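Local coordinates for DNA polymerase III, beta subunit (Eubacterium rectale, PDB 3T0P), which probably forms a ring-shaped head-to-tail homodimer around DNA, a sliding clamp that tethers DNA polymerases and other proteins and makes them processive, at residues I17-A21 with L52-T56; I203-P208 with F228-V233. The contacts are given in a common frame with arbitrary orientation. Residues are numbered along the deposited sequence.

Contact 1: I17-A21 with L52-T56; sequences IVSKA and LGIET. With EDO (1,2-ethanediol), chain X.
Ile54, which has the most surface buried here, sits at the middle of the extended strand segment Leu52-Thr56 (phi -118 to -147°, psi 127 to 146°), whose alternation places Leu52, Ile54 and Thr56 toward the other segment. Roughly antiparallel to it, the C-terminal part of helix 8-18 carries Ile17 and Val18, and Ser19-Ala21 form a 3-10 segment, with Ala21 N bonded to Val18 O at 3.1 Å. The register pairs Val18 with Ile54 (CA to CA 5.3 Å) and Ala21 with Leu52 (6.0 Å), close enough that small or beta-branched residues suit it. Ile54, in an mt rotamer, fills the space between the strand and the turn: its CG2 meets Ile17 CG2 at 3.8 Å, its CG1 meets Ala21 CB at 3.7 Å, and its CD1 lies 3.9 Å from Lys20 CB. Ala21 CB also comes within 3.8 Å of Leu52 O, where a larger side chain would crowd the backbone. Val18 (chi1 m) lays CG1 3.7 Å from Ile54 O and 3.6 Å from Thr56 CG2. Thr56 thus offers its methyl to the helix while its OG1 is hydrogen-bonded to Thr231 on the adjoining strand. No hydrogen bond joins the segments, which meet through apolar side chains, some lying on backbone carbonyls. Such a helix packed on an antiparallel sheet is characteristic of the DNA-clamp fold, here in the N-terminal domain.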
ATOM      1  N   ILE B  17     -16.614  11.031  -1.355  1.00 45.45           N
ATOM      2  CA  ILE B  17     -16.231  12.377  -1.759  1.00 44.27           C
ATOM      3  C   ILE B  17     -16.157  13.298  -0.524  1.00 47.19           C
ATOM      4  O   ILE B  17     -15.122  13.907  -0.294  1.00 47.46           O
ATOM      5  CB  ILE B  17     -17.183  12.913  -2.866  1.00 45.88           C
ATOM      6  CG1 ILE B  17     -16.898  12.169  -4.211  1.00 44.30           C
ATOM      7  CG2 ILE B  17     -17.028  14.433  -3.026  1.00 44.66           C
ATOM      8  CD1 ILE B  17     -17.954  12.354  -5.277  1.00 41.41           C
ATOM      9  N   VAL B  18     -17.225  13.374   0.274  1.00 43.96           N
ATOM     10  CA  VAL B  18     -17.312  14.305   1.407  1.00 44.75           C
ATOM     11  C   VAL B  18     -16.348  13.953   2.539  1.00 51.85           C
ATOM     12  O   VAL B  18     -15.936  14.857   3.261  1.00 53.38           O
ATOM     13  CB  VAL B  18     -18.761  14.528   1.935  1.00 48.61           C
ATOM     14  CG1 VAL B  18     -19.647  15.106   0.838  1.00 48.36           C
ATOM     15  CG2 VAL B  18     -19.371  13.254   2.517  1.00 48.57           C
ATOM     16  N   SER B  19     -15.953  12.677   2.660  1.00 49.65           N
ATOM     17  CA  SER B  19     -14.992  12.190   3.659  1.00 50.39           C
ATOM     18  C   SER B  19     -13.633  12.899   3.587  1.00 56.04           C
ATOM     19  O   SER B  19     -12.913  12.921   4.586  1.00 56.58           O
ATOM     20  CB  SER B  19     -14.769  10.690   3.498  1.00 52.50           C
ATOM     21  OG  SER B  19     -15.918  10.022   3.996  1.00 63.37           O
ATOM     22  N   LYS B  20     -13.274  13.473   2.425  1.00 52.65           N
ATOM     23  CA  LYS B  20     -11.997  14.197   2.254  1.00 50.67           C
ATOM     24  C   LYS B  20     -11.951  15.504   3.052  1.00 55.45           C
ATOM     25  O   LYS B  20     -10.885  16.087   3.159  1.00 55.00           O
ATOM     26  CB  LYS B  20     -11.716  14.467   0.774  1.00 50.85           C
ATOM     27  CG  LYS B  20     -10.936  13.329   0.119  1.00 54.71           C
ATOM     28  CD  LYS B  20     -11.743  12.035   0.050  1.00 50.65           C
ATOM     29  CE  LYS B  20     -11.049  10.921  -0.667  1.00 45.33           C
ATOM     30  NZ  LYS B  20     -11.882   9.685  -0.638  1.00 49.63           N
ATOM     31  N   ALA B  21     -13.097  15.952   3.624  1.00 52.25           N
ATOM     32  CA  ALA B  21     -13.184  17.171   4.434  1.00 51.90           C
ATOM     33  C   ALA B  21     -13.384  16.827   5.901  1.00 56.68           C
ATOM     34  O   ALA B  21     -13.538  17.728   6.730  1.00 57.13           O
ATOM     35  CB  ALA B  21     -14.323  18.044   3.950  1.00 52.61           C
ATOM     36  N   LEU B  52     -12.192  23.776   5.063  1.00 50.85           N
ATOM     37  CA  LEU B  52     -12.631  23.107   3.847  1.00 49.25           C
ATOM     38  C   LEU B  52     -13.986  22.453   4.056  1.00 54.62           C
ATOM     39  O   LEU B  52     -14.167  21.686   4.995  1.00 55.53           O
ATOM     40  CB  LEU B  52     -11.578  22.067   3.458  1.00 47.22           C
ATOM     41  CG  LEU B  52     -11.814  21.240   2.221  1.00 50.68           C
ATOM     42  CD1 LEU B  52     -11.549  22.060   0.978  1.00 50.57           C
ATOM     43  CD2 LEU B  52     -10.891  20.013   2.221  1.00 51.63           C
ATOM     44  N   GLY B  53     -14.914  22.776   3.164  1.00 51.49           N
ATOM     45  CA  GLY B  53     -16.262  22.236   3.109  1.00 50.92           C
ATOM     46  C   GLY B  53     -16.488  21.483   1.812  1.00 54.80           C
ATOM     47  O   GLY B  53     -16.075  21.939   0.744  1.00 54.32           O
ATOM     48  N   ILE B  54     -17.082  20.292   1.895  1.00 51.02           N
ATOM     49  CA  ILE B  54     -17.417  19.511   0.711  1.00 49.64           C
ATOM     50  C   ILE B  54     -18.885  19.135   0.848  1.00 57.06           C
ATOM     51  O   ILE B  54     -19.337  18.662   1.894  1.00 58.02           O
ATOM     52  CB  ILE B  54     -16.501  18.291   0.380  1.00 50.38           C
ATOM     53  CG1 ILE B  54     -15.011  18.678   0.356  1.00 49.02           C
ATOM     54  CG2 ILE B  54     -16.901  17.671  -0.976  1.00 50.01           C
ATOM     55  CD1 ILE B  54     -14.056  17.505   0.249  1.00 43.92           C
ATOM     56  N   GLU B  55     -19.601  19.311  -0.250  1.00 52.91           N
ATOM     57  CA  GLU B  55     -21.027  19.092  -0.421  1.00 52.07           C
ATOM     58  C   GLU B  55     -21.256  18.287  -1.671  1.00 52.44           C
ATOM     59  O   GLU B  55     -20.634  18.549  -2.700  1.00 50.52           O
ATOM     60  CB  GLU B  55     -21.650  20.470  -0.587  1.00 54.96           C
ATOM     61  CG  GLU B  55     -23.084  20.645  -0.164  1.00 68.45           C
ATOM     62  CD  GLU B  55     -23.429  22.104  -0.363  1.00 88.78           C
ATOM     63  OE1 GLU B  55     -23.580  22.522  -1.535  1.00 75.48           O
ATOM     64  OE2 GLU B  55     -23.413  22.855   0.638  1.00 91.63           O
ATOM     65  N   THR B  56     -22.162  17.327  -1.611  1.00 48.94           N
ATOM     66  CA  THR B  56     -22.456  16.499  -2.770  1.00 48.89           C
ATOM     67  C   THR B  56     -23.943  16.123  -2.728  1.00 54.12           C
ATOM     68  O   THR B  56     -24.545  16.034  -1.645  1.00 53.09           O
ATOM     69  CB  THR B  56     -21.464  15.308  -2.853  1.00 58.93           C
ATOM     70  OG1 THR B  56     -21.373  14.840  -4.196  1.00 61.43           O
ATOM     71  CG2 THR B  56     -21.798  14.175  -1.908  1.00 55.35           C
TER
HETATM   72  C1  EDO X 387     -24.501  20.945  -6.166  1.00 76.10           C
HETATM   73  O1  EDO X 387     -23.217  20.445  -6.583  1.00 76.97           O
HETATM   74  C2  EDO X 387     -24.483  21.334  -4.689  1.00 75.30           C
HETATM   75  O2  EDO X 387     -23.744  20.367  -3.931  1.00 79.85           O

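Contact 2: I203-P208 with F228-V233; sequences ISKIIP and FENTTV. With EDO (1,2-ethanediol), chain X.
The C-terminal part of helix 197-206 carries Ile203, and the chain leads on through Ile206 (N to Ile203 O 3.1 Å) to extended Ile207 and then Pro208, which returns to helical phi/psi. It faces a beta-hairpin whose type II' turn spans Phe228-Thr231: Thr231 N bonds to Phe228 O at 2.9 Å, Phe228 N to Thr231 O at 3.2 Å, and Glu229 (phi/psi 53/-115) takes the first corner. CA separations of 7.8 Å (Ile203 to Val233), 8.0 Å (Ile207 to Phe228) and 9.4 Å (Ile206 to Thr231) leave room for the large Phe228 (chi1 p). Ile207 CG1 lies over one ring face, 3.8 Å from the Phe228 centroid and 9° off the normal, a CH-pi contact; at the edge Ile206 CD1 is 3.5 Å from Phe228 CZ. Ile206 (pt) and Ile203 reach the strand, each CD1 3.8 Å from Val233 CG2. At the exposed margin Pro208 CG packs 3.6 Å from Glu229 OE2, and a water donates to Ile206 O (3.0 Å) and weakly to Glu229 OE1 (3.4 Å). Branched aliphatic groups round one aromatic ring thus join the segments without direct hydrogen bonds; polar atoms meet through water at the margin, and Thr56 satisfies the buried Thr231 hydroxyl.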
ATOM      1  N   ILE B 203      -8.665  17.951  -2.837  1.00 46.10           N
ATOM      2  CA  ILE B 203      -9.376  18.017  -4.112  1.00 47.42           C
ATOM      3  C   ILE B 203      -8.703  17.078  -5.165  1.00 49.71           C
ATOM      4  O   ILE B 203      -9.416  16.502  -5.994  1.00 47.26           O
ATOM      5  CB  ILE B 203      -9.603  19.476  -4.584  1.00 52.63           C
ATOM      6  CG1 ILE B 203     -10.787  19.542  -5.533  1.00 55.53           C
ATOM      7  CG2 ILE B 203      -8.384  20.129  -5.160  1.00 53.49           C
ATOM      8  CD1 ILE B 203     -11.545  20.806  -5.447  1.00 70.54           C
ATOM      9  N   SER B 204      -7.358  16.880  -5.077  1.00 46.40           N
ATOM     10  CA  SER B 204      -6.623  15.935  -5.910  1.00 46.36           C
ATOM     11  C   SER B 204      -7.201  14.511  -5.780  1.00 47.13           C
ATOM     12  O   SER B 204      -7.277  13.791  -6.769  1.00 45.71           O
ATOM     13  CB  SER B 204      -5.149  15.903  -5.519  1.00 49.38           C
ATOM     14  OG  SER B 204      -4.455  16.926  -6.201  1.00 65.56           O
ATOM     15  N   LYS B 205      -7.618  14.136  -4.571  1.00 42.21           N
ATOM     16  CA  LYS B 205      -8.161  12.806  -4.260  1.00 41.54           C
ATOM     17  C   LYS B 205      -9.605  12.599  -4.771  1.00 48.60           C
ATOM     18  O   LYS B 205     -10.035  11.460  -4.851  1.00 48.66           O
ATOM     19  CB  LYS B 205      -8.146  12.587  -2.738  1.00 42.65           C
ATOM     20  CG  LYS B 205      -6.758  12.531  -2.111  1.00 48.18           C
ATOM     21  CD  LYS B 205      -6.910  12.385  -0.610  1.00 52.93           C
ATOM     22  CE  LYS B 205      -5.618  12.503   0.133  1.00 64.67           C
ATOM     23  NZ  LYS B 205      -5.859  12.534   1.601  1.00 71.54           N
ATOM     24  N   ILE B 206     -10.383  13.671  -5.059  1.00 47.11           N
ATOM     25  CA  ILE B 206     -11.772  13.453  -5.475  1.00 46.63           C
ATOM     26  C   ILE B 206     -12.040  13.837  -6.931  1.00 52.27           C
ATOM     27  O   ILE B 206     -13.126  13.546  -7.439  1.00 50.57           O
ATOM     28  CB  ILE B 206     -12.781  14.134  -4.536  1.00 49.78           C
ATOM     29  CG1 ILE B 206     -12.568  15.668  -4.400  1.00 49.80           C
ATOM     30  CG2 ILE B 206     -12.792  13.425  -3.190  1.00 51.47           C
ATOM     31  CD1 ILE B 206     -13.724  16.396  -3.685  1.00 49.28           C
ATOM     32  N   ILE B 207     -11.067  14.474  -7.601  1.00 50.27           N
ATOM     33  CA  ILE B 207     -11.191  14.905  -8.988  1.00 51.08           C
ATOM     34  C   ILE B 207     -10.668  13.766  -9.869  1.00 56.63           C
ATOM     35  O   ILE B 207      -9.498  13.371  -9.761  1.00 55.51           O
ATOM     36  CB  ILE B 207     -10.499  16.295  -9.222  1.00 54.87           C
ATOM     37  CG1 ILE B 207     -11.539  17.396  -9.305  1.00 56.98           C
ATOM     38  CG2 ILE B 207      -9.600  16.352 -10.440  1.00 56.27           C
ATOM     39  CD1 ILE B 207     -10.980  18.781  -9.037  1.00 72.07           C
ATOM     40  N   PRO B 208     -11.551  13.193 -10.719  1.00 55.43           N
ATOM     41  CA  PRO B 208     -11.128  12.061 -11.570  1.00 55.16           C
ATOM     42  C   PRO B 208      -9.964  12.418 -12.491  1.00 58.13           C
ATOM     43  O   PRO B 208      -9.031  11.616 -12.625  1.00 57.62           O
ATOM     44  CB  PRO B 208     -12.391  11.712 -12.359  1.00 57.55           C
ATOM     45  CG  PRO B 208     -13.516  12.207 -11.502  1.00 61.92           C
ATOM     46  CD  PRO B 208     -12.983  13.493 -10.905  1.00 57.46           C
ATOM     47  N   PHE B 228     -17.724  20.577  -9.780  1.00 44.87           N
ATOM     48  CA  PHE B 228     -17.484  19.515 -10.739  1.00 46.38           C
ATOM     49  C   PHE B 228     -18.461  18.404 -10.438  1.00 51.64           C
ATOM     50  O   PHE B 228     -18.676  18.085  -9.269  1.00 50.62           O
ATOM     51  CB  PHE B 228     -16.009  19.030 -10.707  1.00 48.02           C
ATOM     52  CG  PHE B 228     -15.549  18.467  -9.389  1.00 50.52           C
ATOM     53  CD1 PHE B 228     -15.224  19.309  -8.327  1.00 54.78           C
ATOM     54  CD2 PHE B 228     -15.474  17.088  -9.190  1.00 53.64           C
ATOM     55  CE1 PHE B 228     -14.824  18.783  -7.091  1.00 56.48           C
ATOM     56  CE2 PHE B 228     -15.057  16.563  -7.956  1.00 56.28           C
ATOM     57  CZ  PHE B 228     -14.724  17.413  -6.918  1.00 54.28           C
ATOM     58  N   GLU B 229     -19.085  17.855 -11.499  1.00 51.16           N
ATOM     59  CA  GLU B 229     -20.080  16.773 -11.466  1.00 52.58           C
ATOM     60  C   GLU B 229     -21.201  17.174 -10.491  1.00 57.63           C
ATOM     61  O   GLU B 229     -21.822  18.201 -10.741  1.00 59.68           O
ATOM     62  CB  GLU B 229     -19.419  15.413 -11.143  1.00 52.85           C
ATOM     63  CG  GLU B 229     -18.224  15.123 -12.039  1.00 62.40           C
ATOM     64  CD  GLU B 229     -17.367  13.909 -11.712  1.00 98.92           C
ATOM     65  OE1 GLU B 229     -17.357  13.450 -10.542  1.00 96.71           O
ATOM     66  OE2 GLU B 229     -16.650  13.452 -12.634  1.00 94.10           O
ATOM     67  N   ASN B 230     -21.401  16.473  -9.366  1.00 52.97           N
ATOM     68  CA  ASN B 230     -22.468  16.847  -8.423  1.00 53.01           C
ATOM     69  C   ASN B 230     -21.903  17.305  -7.082  1.00 54.95           C
ATOM     70  O   ASN B 230     -22.600  17.244  -6.060  1.00 54.49           O
ATOM     71  CB  ASN B 230     -23.434  15.667  -8.228  1.00 56.01           C
ATOM     72  CG  ASN B 230     -24.403  15.537  -9.370  1.00 85.31           C
ATOM     73  OD1 ASN B 230     -25.355  16.329  -9.508  1.00 82.01           O
ATOM     74  ND2 ASN B 230     -24.126  14.582 -10.252  1.00 74.35           N
ATOM     75  N   THR B 231     -20.649  17.799  -7.108  1.00 48.98           N
ATOM     76  CA  THR B 231     -19.876  18.197  -5.941  1.00 47.65           C
ATOM     77  C   THR B 231     -19.494  19.664  -5.960  1.00 51.27           C
ATOM     78  O   THR B 231     -19.220  20.238  -7.007  1.00 50.57           O
ATOM     79  CB  THR B 231     -18.618  17.307  -5.891  1.00 49.98           C
ATOM     80  OG1 THR B 231     -19.063  15.958  -5.805  1.00 48.69           O
ATOM     81  CG2 THR B 231     -17.714  17.590  -4.699  1.00 44.87           C
ATOM     82  N   THR B 232     -19.484  20.257  -4.766  1.00 49.57           N
ATOM     83  CA  THR B 232     -19.066  21.626  -4.488  1.00 49.23           C
ATOM     84  C   THR B 232     -18.041  21.559  -3.372  1.00 50.47           C
ATOM     85  O   THR B 232     -18.283  20.964  -2.324  1.00 51.27           O
ATOM     86  CB  THR B 232     -20.260  22.526  -4.143  1.00 55.16           C
ATOM     87  OG1 THR B 232     -21.201  22.449  -5.206  1.00 58.83           O
ATOM     88  CG2 THR B 232     -19.862  23.979  -3.977  1.00 53.36           C
ATOM     89  N   VAL B 233     -16.889  22.129  -3.623  1.00 43.91           N
ATOM     90  CA  VAL B 233     -15.815  22.245  -2.664  1.00 41.34           C
ATOM     91  C   VAL B 233     -15.696  23.706  -2.363  1.00 47.47           C
ATOM     92  O   VAL B 233     -15.628  24.515  -3.300  1.00 48.66           O
ATOM     93  CB  VAL B 233     -14.498  21.628  -3.174  1.00 42.18           C
ATOM     94  CG1 VAL B 233     -13.361  21.935  -2.219  1.00 41.81           C
ATOM     95  CG2 VAL B 233     -14.636  20.120  -3.371  1.00 40.56           C
TER
HETATM   96  C1  EDO X 387     -24.501  20.945  -6.166  1.00 76.10           C
HETATM   97  O1  EDO X 387     -23.217  20.445  -6.583  1.00 76.97           O
HETATM   98  C2  EDO X 387     -24.483  21.334  -4.689  1.00 75.30           C
HETATM   99  O2  EDO X 387     -23.744  20.367  -3.931  1.00 79.85           O
HETATM  100  O   HOH W   1     -15.586  11.994  -7.987  1.00 74.38           O

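Contact 1 closes before contact 2 opens along the chain, and their centres lie about 9 Å apart. They belong to successive domains, N-terminal and central, yet share one antiparallel sheet in which strands 52-58 and 231-236 are neighbours. Glu55 O and Thr232 N, 2.9 Å apart, probably form a hydrogen bond between them, as do Thr56 OG1 and Thr231 OG1 at 3.0 Å. The C-terminal parts of helices 8-18 and 197-206 pack on the same face of the sheet, Ile17 on Thr231 (CG2 to CG2 3.6 Å) and Ile206 on Ile54. This is consistent with the outer sheet layer of a sliding clamp, continuing between domains with helices facing the DNA channel.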